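Local coordinates for osmotically inducible protein OsmC (Psychrobacter arcticus, PDB 2PN2) that is not characterised in detail but, as an OsmC-family protein, probably takes part in osmotic stress and detoxification responses, perhaps by thiol-based reduction of peroxides, at residues G29-S34 against T46-D51; A70-T75 against L132-A137; T91-T96 against I111-N116. All blocks are in the same frame, centred on the assembly; numbering follows the deposited sequence.

Overall arrangement
Interaction 1 fastens a hairpin of the N-terminal sheet, interaction 2 brings Cys72 of helix 61-83 up to Cys134 of the loop after helix 121-132, and interaction 3 pairs the open end of the hairpin packed against helix 61-83. Interactions 2 and 3 have centres 12 Å apart and touch: Ala70 CB lies 3.4 Å from Val95 CG2, and Leu74 CD2 is 3.8 Å from Thr91 CG2. Interaction 1 is remote within the chain, its centre 26 Å from each of the others, yet its Thr33 OG1 hydrogen-bonds Ser71 OG in interaction 2 of the second subunit. The cysteines mark the probable active site; a sulfate about 4 Å from the Pro135 side chain probably comes from the crystallisation liquor.

Interaction 1 (G29-S34 against T46-D51); sequences GDLRTS and TDAPVD
Thr33 and Thr46 form an antiparallel hydrogen-bonded pair in which both amides are satisfied: Thr33 N reaches Thr46 O, and Thr46 N reaches Thr33 O, at 2.9 Å each and nearly straight. The pair belongs to the open end of the beta hairpin of strands 32-37 and 42-47. Their side chains add a third link, OG1 of Thr33 to OG1 of Thr46 at 2.6 Å, where either hydroxyl could donate. First torsions of 81° and 70° set each OG1 between its own backbone N and carbonyl carbon, which brings the two oxygens together on one face of the sheet. The polar chain continues at both ends. Thr33 OG1 also bonds Ser71 OG of the second subunit, while a water 2.7 Å from Thr46 OG1 donates to Leu31 O at 2.8 Å. Leu31 O additionally accepts from Ala48 N at 3.2 Å, the donor standing above the carbonyl plane.

On the other face Arg32 and Asp47 run side by side as a salt bridge, NE to OD1 at 3.0 Å and NH2 to OD2 at 3.4 Å. Both bonds are weak, although the planes of the two groups are only 26° apart. Asp47 OD2 has its stronger partner in Glu57 N, and a second water joins Asp30 O to Asp47 OD1, weakly at the carboxylate.

A type I' turn, Gly29 to Arg32, leads from strand 23-29 into strand 32-37, which lies between strands 23-29 and 42-47. Thr46 packs on Pro61 and Leu64 of helix 61-83 in its own chain, while Thr33 and Ala48 meet Thr75 of the second subunit.

Interaction 2 (A70-T75 against L132-A137); sequences ASCMLT and LTCPVA
No aromatic ring or other flat side chain carries this contact; the nearest thing to one, the puckered ring of Pro135, touches Cys72 SG through CD at 3.5 Å. This is the cysteine pair of the OsmC fold, one cysteine on the long helix and the other in the loop, followed by Pro135, consistent with the redox-active pair of OsmC and Ohr peroxidases. Cys72 SG stands 3.1 Å from Cys134 SG, well beyond disulfide length, and no disulfide joins them. Cys72 reaches outward from helix 61-83 with SG anti to its own N (chi1 -172°), while a first torsion of 78° turns Cys134 SG to Cys72 SG and Met73 CG. Beside the sulfurs, Val136 CG2 packs on Cys72 CB at 3.6 Å, and CG of selenomethionine Met73 approaches Cys134 SG to 3.8 Å. Farther along, Met73 CE makes a looser contact with Leu132 CD2. The site lies close to the dimer interface, with Cys72 against Pro61 and Pro135 against Thr62 of the second subunit. Both sulfurs also accept from backbone amides: Ala137 N donates weakly to Cys134 SG, whereas Val136 N donates a nearly straight hydrogen bond to Cys72 SG, 3.4 Å long with an N-H...S angle of 173°.

Interaction 3 (T91-T96 against I111-N116); sequences TTAEVT and IAITFN
Thr91 covers one face of the Phe115 ring with its methyl group: CG2 is 4.2 Å from the ring centroid and 24° off the normal, a CH-pi contact displaced toward the rim. The two side chains lie alongside each other, and Thr91 OG1 comes within 3.4 Å of Phe115 CD1. A first torsion of -66° sets CG2 anti to the backbone N of Thr91, from where the same methyl also reaches Ile113 CG2 at 3.7 Å. Beside the ring, the hydroxyl keeps a polar partner in Ile88 O.

The backbone fixes this meeting. Strands 92-96 and 111-114 run antiparallel at 166°, joined by two hydrogen-bonded pairs. Thr92 N to Thr114 O measures 3.0 Å, and the return bond from Thr114 N to Thr92 O is 2.8 Å. Glu94 and Ala112 exchange a similar pair of bonds. Between them sits the non-hydrogen-bonded pair Ala93 and Ile113, and on its face of the sheet Ala93 CB touches Ile111 CG2 at 3.8 Å.

Farther out, the Phe115 ring meets that of Phe127, with planes about 25° apart, and packs on Ile88 and Ile150. Replacing Phe115 with an alanine would probably leave Thr91 CG2 without the ring beneath it and Phe127 without its aromatic neighbour, opening a gap at this end of the hairpin.

Strand 105-114 is the middle strand of its sheet, with strand 145-150 along its other side. Helix 61-83 covers the Ala93 face through Leu74, Ala70 and Ala66. Beyond strand 92-100 the sheet continues into the second subunit, where Lys24 forms a salt bridge with Glu94.

Interaction 1 (G29-S34 against T46-D51)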
loop_
_atom_site.group_PDB
_atom_site.type_symbol
_atom_site.label_atom_id
_atom_site.label_comp_id
_atom_site.label_asym_id
_atom_site.label_seq_id
_atom_site.Cartn_x
_atom_site.Cartn_y
_atom_site.Cartn_z
ATOM N N GLY A 29 -16.685 8.313 5.858
ATOM C CA GLY A 29 -16.813 9.596 6.569
ATOM C C GLY A 29 -15.691 9.723 7.585
ATOM O O GLY A 29 -14.961 8.760 7.835
ATOM N N ASP A 30 -15.512 10.922 8.133
ATOM C CA ASP A 30 -14.488 11.177 9.175
ATOM C C ASP A 30 -13.054 10.828 8.697
ATOM O O ASP A 30 -12.200 10.429 9.504
ATOM C CB ASP A 30 -14.842 10.433 10.492
ATOM C CG ASP A 30 -16.240 10.768 11.020
ATOM O OD1 ASP A 30 -16.600 11.966 11.080
ATOM O OD2 ASP A 30 -16.969 9.827 11.421
ATOM N N LEU A 31 -12.821 10.982 7.384
ATOM C CA LEU A 31 -11.549 10.678 6.709
ATOM C C LEU A 31 -11.108 9.207 6.789
ATOM O O LEU A 31 -9.912 8.889 6.677
ATOM C CB LEU A 31 -10.436 11.630 7.171
ATOM C CG LEU A 31 -10.749 13.122 7.037
ATOM C CD1 LEU A 31 -9.554 13.946 7.502
ATOM C CD2 LEU A 31 -11.139 13.479 5.594
ATOM N N ARG A 32 -12.091 8.313 6.910
ATOM C CA ARG A 32 -11.867 6.877 7.013
ATOM C C ARG A 32 -12.292 6.145 5.752
ATOM O O ARG A 32 -13.344 6.461 5.191
ATOM C CB ARG A 32 -12.681 6.299 8.170
ATOM C CG ARG A 32 -12.745 4.766 8.196
ATOM C CD ARG A 32 -13.369 4.283 9.452
ATOM N NE ARG A 32 -12.414 4.235 10.545
ATOM C CZ ARG A 32 -12.735 4.113 11.833
ATOM N NH1 ARG A 32 -14.009 4.044 12.262
ATOM N NH2 ARG A 32 -11.756 4.072 12.717
ATOM N N THR A 33 -11.515 5.136 5.354
ATOM C CA THR A 33 -11.892 4.259 4.230
ATOM C C THR A 33 -11.855 2.799 4.684
ATOM O O THR A 33 -11.154 2.465 5.624
ATOM C CB THR A 33 -11.031 4.438 2.966
ATOM O OG1 THR A 33 -9.794 3.715 3.074
ATOM C CG2 THR A 33 -10.787 5.918 2.665
ATOM N N SER A 34 -12.632 1.964 4.007
ATOM C CA SER A 34 -12.696 0.517 4.233
ATOM C C SER A 34 -12.532 -0.156 2.886
ATOM O O SER A 34 -13.285 0.147 1.973
ATOM C CB SER A 34 -14.044 0.137 4.832
ATOM O OG SER A 34 -14.184 -1.270 4.877
ATOM N N THR A 46 -8.385 2.483 6.581
ATOM C CA THR A 46 -7.443 3.603 6.665
ATOM C C THR A 46 -8.113 4.784 7.349
ATOM O O THR A 46 -9.324 4.933 7.281
ATOM C CB THR A 46 -6.858 4.082 5.300
ATOM O OG1 THR A 46 -7.873 4.718 4.522
ATOM C CG2 THR A 46 -6.200 2.934 4.522
ATOM N N ASP A 47 -7.300 5.592 8.029
ATOM C CA ASP A 47 -7.702 6.832 8.654
ATOM C C ASP A 47 -6.647 7.873 8.337
ATOM O O ASP A 47 -5.463 7.545 8.250
ATOM C CB ASP A 47 -7.729 6.716 10.183
ATOM C CG ASP A 47 -8.949 6.015 10.733
ATOM O OD1 ASP A 47 -10.028 6.006 10.114
ATOM O OD2 ASP A 47 -8.841 5.529 11.872
ATOM N N ALA A 48 -7.078 9.120 8.197
ATOM C CA ALA A 48 -6.150 10.245 8.076
ATOM C C ALA A 48 -5.571 10.485 9.489
ATOM O O ALA A 48 -6.239 10.182 10.492
ATOM C CB ALA A 48 -6.855 11.484 7.584
ATOM N N PRO A 49 -4.316 10.977 9.589
ATOM C CA PRO A 49 -3.803 11.293 10.943
ATOM C C PRO A 49 -4.597 12.407 11.652
ATOM O O PRO A 49 -5.320 13.170 10.992
ATOM C CB PRO A 49 -2.356 11.745 10.686
ATOM C CG PRO A 49 -2.012 11.211 9.308
ATOM C CD PRO A 49 -3.297 11.216 8.543
ATOM N N VAL A 50 -4.476 12.481 12.979
ATOM C CA VAL A 50 -5.118 13.556 13.775
ATOM C C VAL A 50 -4.527 14.932 13.370
ATOM O O VAL A 50 -5.210 15.958 13.494
ATOM C CB VAL A 50 -5.028 13.296 15.310
ATOM C CG1 VAL A 50 -5.672 14.435 16.115
ATOM C CG2 VAL A 50 -5.705 11.968 15.663
ATOM N N ASP A 51 -3.275 14.924 12.876
ATOM C CA ASP A 51 -2.584 16.090 12.277
ATOM C C ASP A 51 -3.466 16.891 11.301
ATOM O O ASP A 51 -3.321 18.116 11.228
ATOM C CB ASP A 51 -1.302 15.645 11.552
HETATM O O HOH W 1 -9.913 9.003 9.796
HETATM O O HOH W 2 -8.022 7.277 5.333
#

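Interaction 2 (A70-T75 against L132-A137)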
loop_
_atom_site.group_PDB
_atom_site.type_symbol
_atom_site.label_atom_id
_atom_site.label_comp_id
_atom_site.label_asym_id
_atom_site.label_seq_id
_atom_site.Cartn_x
_atom_site.Cartn_y
_atom_site.Cartn_z
ATOM N N ALA A 70 7.507 -3.315 2.568
ATOM C CA ALA A 70 8.067 -4.272 3.534
ATOM C C ALA A 70 7.425 -5.658 3.404
ATOM O O ALA A 70 8.119 -6.678 3.443
ATOM C CB ALA A 70 7.931 -3.751 4.961
ATOM N N SER A 71 6.110 -5.694 3.252
ATOM C CA SER A 71 5.398 -6.976 3.035
ATOM C C SER A 71 5.853 -7.683 1.769
ATOM O O SER A 71 6.056 -8.902 1.772
ATOM C CB SER A 71 3.891 -6.773 2.964
ATOM O OG SER A 71 3.410 -6.538 4.258
ATOM N N CYS A 72 6.035 -6.908 0.707
ATOM C CA CYS A 72 6.490 -7.433 -0.568
ATOM C C CYS A 72 7.899 -8.027 -0.445
ATOM O O CYS A 72 8.157 -9.135 -0.940
ATOM C CB CYS A 72 6.457 -6.338 -1.628
ATOM S SG CYS A 72 6.787 -6.949 -3.244
HETATM N N MSE A 73 8.774 -7.304 0.255
HETATM C CA MSE A 73 10.161 -7.733 0.502
HETATM C C MSE A 73 10.245 -9.048 1.281
HETATM O O MSE A 73 10.983 -9.949 0.877
HETATM C CB MSE A 73 10.939 -6.651 1.241
HETATM C CG MSE A 73 11.273 -5.496 0.364
HETATM SE SE MSE A 73 12.369 -4.156 1.266
HETATM C CE MSE A 73 12.551 -2.943 -0.226
ATOM N N LEU A 74 9.476 -9.145 2.377
ATOM C CA LEU A 74 9.416 -10.371 3.170
ATOM C C LEU A 74 8.843 -11.542 2.361
ATOM O O LEU A 74 9.305 -12.670 2.509
ATOM C CB LEU A 74 8.626 -10.181 4.468
ATOM C CG LEU A 74 9.203 -9.290 5.578
ATOM C CD1 LEU A 74 8.242 -9.284 6.750
ATOM C CD2 LEU A 74 10.581 -9.769 6.033
ATOM N N THR A 75 7.864 -11.260 1.495
ATOM C CA THR A 75 7.205 -12.292 0.675
ATOM C C THR A 75 8.182 -12.867 -0.357
ATOM O O THR A 75 8.301 -14.096 -0.474
ATOM C CB THR A 75 5.930 -11.743 0.000
ATOM O OG1 THR A 75 5.045 -11.234 1.016
ATOM C CG2 THR A 75 5.212 -12.828 -0.819
ATOM N N LEU A 132 15.230 -5.842 -2.804
ATOM C CA LEU A 132 15.284 -4.614 -3.628
ATOM C C LEU A 132 14.684 -4.749 -5.043
ATOM O O LEU A 132 14.350 -3.737 -5.649
ATOM C CB LEU A 132 16.718 -4.048 -3.695
ATOM C CG LEU A 132 17.316 -3.461 -2.400
ATOM C CD1 LEU A 132 18.709 -2.850 -2.672
ATOM C CD2 LEU A 132 16.415 -2.399 -1.817
ATOM N N THR A 133 14.544 -5.975 -5.552
ATOM C CA THR A 133 13.951 -6.217 -6.882
ATOM C C THR A 133 12.451 -6.547 -6.852
ATOM O O THR A 133 11.869 -6.789 -7.921
ATOM C CB THR A 133 14.685 -7.397 -7.649
ATOM O OG1 THR A 133 14.297 -8.682 -7.124
ATOM C CG2 THR A 133 16.193 -7.229 -7.598
ATOM N N CYS A 134 11.815 -6.517 -5.669
ATOM C CA CYS A 134 10.443 -7.012 -5.530
ATOM C C CYS A 134 9.424 -6.108 -6.217
ATOM O O CYS A 134 9.715 -4.933 -6.451
ATOM C CB CYS A 134 10.076 -7.242 -4.060
ATOM S SG CYS A 134 9.678 -5.778 -3.120
ATOM N N PRO A 135 8.253 -6.657 -6.571
ATOM C CA PRO A 135 7.293 -5.844 -7.330
ATOM C C PRO A 135 6.918 -4.465 -6.787
ATOM O O PRO A 135 6.873 -3.529 -7.579
ATOM C CB PRO A 135 6.080 -6.769 -7.450
ATOM C CG PRO A 135 6.698 -8.117 -7.496
ATOM C CD PRO A 135 7.750 -8.040 -6.434
ATOM N N VAL A 136 6.695 -4.345 -5.476
ATOM C CA VAL A 136 6.390 -3.042 -4.864
ATOM C C VAL A 136 7.627 -2.130 -4.928
ATOM O O VAL A 136 7.479 -0.919 -5.185
ATOM C CB VAL A 136 5.836 -3.157 -3.430
ATOM C CG1 VAL A 136 5.610 -1.758 -2.805
ATOM C CG2 VAL A 136 4.549 -3.944 -3.447
ATOM N N ALA A 137 8.841 -2.684 -4.772
ATOM C CA ALA A 137 10.064 -1.844 -4.892
ATOM C C ALA A 137 10.127 -1.151 -6.272
ATOM O O ALA A 137 10.492 0.030 -6.369
ATOM C CB ALA A 137 11.352 -2.652 -4.638
#

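Interaction 3 (T91-T96 against I111-N116)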
loop_
_atom_site.group_PDB
_atom_site.type_symbol
_atom_site.label_atom_id
_atom_site.label_comp_id
_atom_site.label_asym_id
_atom_site.label_seq_id
_atom_site.Cartn_x
_atom_site.Cartn_y
_atom_site.Cartn_z
ATOM N N THR A 91 10.498 -13.814 11.249
ATOM C CA THR A 91 11.288 -12.692 10.746
ATOM C C THR A 91 10.392 -11.451 10.834
ATOM O O THR A 91 9.177 -11.546 10.627
ATOM C CB THR A 91 11.767 -12.924 9.278
ATOM O OG1 THR A 91 12.693 -14.017 9.257
ATOM C CG2 THR A 91 12.480 -11.660 8.705
ATOM N N THR A 92 10.981 -10.313 11.186
ATOM C CA THR A 92 10.241 -9.072 11.340
ATOM C C THR A 92 10.864 -7.939 10.539
ATOM O O THR A 92 12.073 -7.945 10.272
ATOM C CB THR A 92 10.160 -8.662 12.813
ATOM O OG1 THR A 92 11.483 -8.479 13.333
ATOM C CG2 THR A 92 9.430 -9.728 13.640
ATOM N N ALA A 93 10.030 -6.971 10.171
ATOM C CA ALA A 93 10.456 -5.780 9.435
ATOM C C ALA A 93 9.834 -4.538 10.076
ATOM O O ALA A 93 8.605 -4.425 10.059
ATOM C CB ALA A 93 10.044 -5.888 7.953
ATOM N N GLU A 94 10.664 -3.651 10.661
ATOM C CA GLU A 94 10.219 -2.355 11.230
ATOM C C GLU A 94 10.279 -1.331 10.108
ATOM O O GLU A 94 11.331 -1.148 9.492
ATOM C CB GLU A 94 11.090 -1.868 12.391
ATOM C CG GLU A 94 10.808 -2.586 13.666
ATOM C CD GLU A 94 11.796 -2.310 14.788
ATOM O OE1 GLU A 94 12.674 -1.425 14.651
ATOM O OE2 GLU A 94 11.687 -2.998 15.824
ATOM N N VAL A 95 9.153 -0.669 9.862
ATOM C CA VAL A 95 8.999 0.245 8.744
ATOM C C VAL A 95 8.932 1.645 9.294
ATOM O O VAL A 95 8.161 1.924 10.222
ATOM C CB VAL A 95 7.708 -0.041 7.939
ATOM C CG1 VAL A 95 7.606 0.922 6.708
ATOM C CG2 VAL A 95 7.649 -1.508 7.467
ATOM N N THR A 96 9.771 2.515 8.747
ATOM C CA THR A 96 9.798 3.923 9.128
ATOM C C THR A 96 9.638 4.685 7.825
ATOM O O THR A 96 10.268 4.328 6.844
ATOM C CB THR A 96 11.142 4.260 9.850
ATOM O OG1 THR A 96 11.177 3.603 11.131
ATOM C CG2 THR A 96 11.293 5.745 10.070
ATOM N N ILE A 111 13.408 0.128 6.139
ATOM C CA ILE A 111 12.928 -1.200 6.517
ATOM C C ILE A 111 14.077 -1.895 7.232
ATOM O O ILE A 111 15.113 -2.127 6.629
ATOM C CB ILE A 111 12.475 -2.040 5.286
ATOM C CG1 ILE A 111 11.467 -1.279 4.415
ATOM C CG2 ILE A 111 11.904 -3.409 5.714
ATOM C CD1 ILE A 111 12.111 -0.366 3.396
ATOM N N ALA A 112 13.915 -2.149 8.532
ATOM C CA ALA A 112 14.911 -2.852 9.342
ATOM C C ALA A 112 14.414 -4.288 9.480
ATOM O O ALA A 112 13.419 -4.536 10.177
ATOM C CB ALA A 112 15.065 -2.197 10.716
ATOM N N ILE A 113 15.115 -5.227 8.840
ATOM C CA ILE A 113 14.716 -6.646 8.850
ATOM C C ILE A 113 15.531 -7.450 9.880
ATOM O O ILE A 113 16.752 -7.434 9.848
ATOM C CB ILE A 113 14.834 -7.293 7.458
ATOM C CG1 ILE A 113 14.067 -6.482 6.396
ATOM C CG2 ILE A 113 14.328 -8.742 7.512
ATOM C CD1 ILE A 113 14.069 -7.117 5.005
ATOM N N THR A 114 14.841 -8.150 10.780
ATOM C CA THR A 114 15.479 -8.974 11.804
ATOM C C THR A 114 15.035 -10.420 11.570
ATOM O O THR A 114 13.862 -10.749 11.709
ATOM C CB THR A 114 15.160 -8.467 13.235
ATOM O OG1 THR A 114 15.584 -7.099 13.349
ATOM C CG2 THR A 114 15.889 -9.293 14.311
ATOM N N PHE A 115 15.982 -11.253 11.149
ATOM C CA PHE A 115 15.734 -12.666 10.927
ATOM C C PHE A 115 15.667 -13.442 12.245
ATOM O O PHE A 115 16.361 -13.109 13.214
ATOM C CB PHE A 115 16.783 -13.262 9.984
ATOM C CG PHE A 115 16.588 -12.844 8.578
ATOM C CD1 PHE A 115 15.718 -13.555 7.752
ATOM C CD2 PHE A 115 17.197 -11.687 8.088
ATOM C CE1 PHE A 115 15.498 -13.148 6.424
ATOM C CE2 PHE A 115 16.991 -11.269 6.767
ATOM C CZ PHE A 115 16.137 -12.002 5.934
ATOM N N ASN A 116 14.799 -14.460 12.256
ATOM C CA ASN A 116 14.633 -15.355 13.409
ATOM C C ASN A 116 15.913 -16.145 13.770
ATOM O O ASN A 116 16.181 -16.363 14.958
ATOM C CB ASN A 116 13.448 -16.328 13.188
ATOM C CG ASN A 116 13.618 -17.211 11.941
ATOM O OD1 ASN A 116 14.228 -16.795 10.950
ATOM N ND2 ASN A 116 13.060 -18.417 11.986
#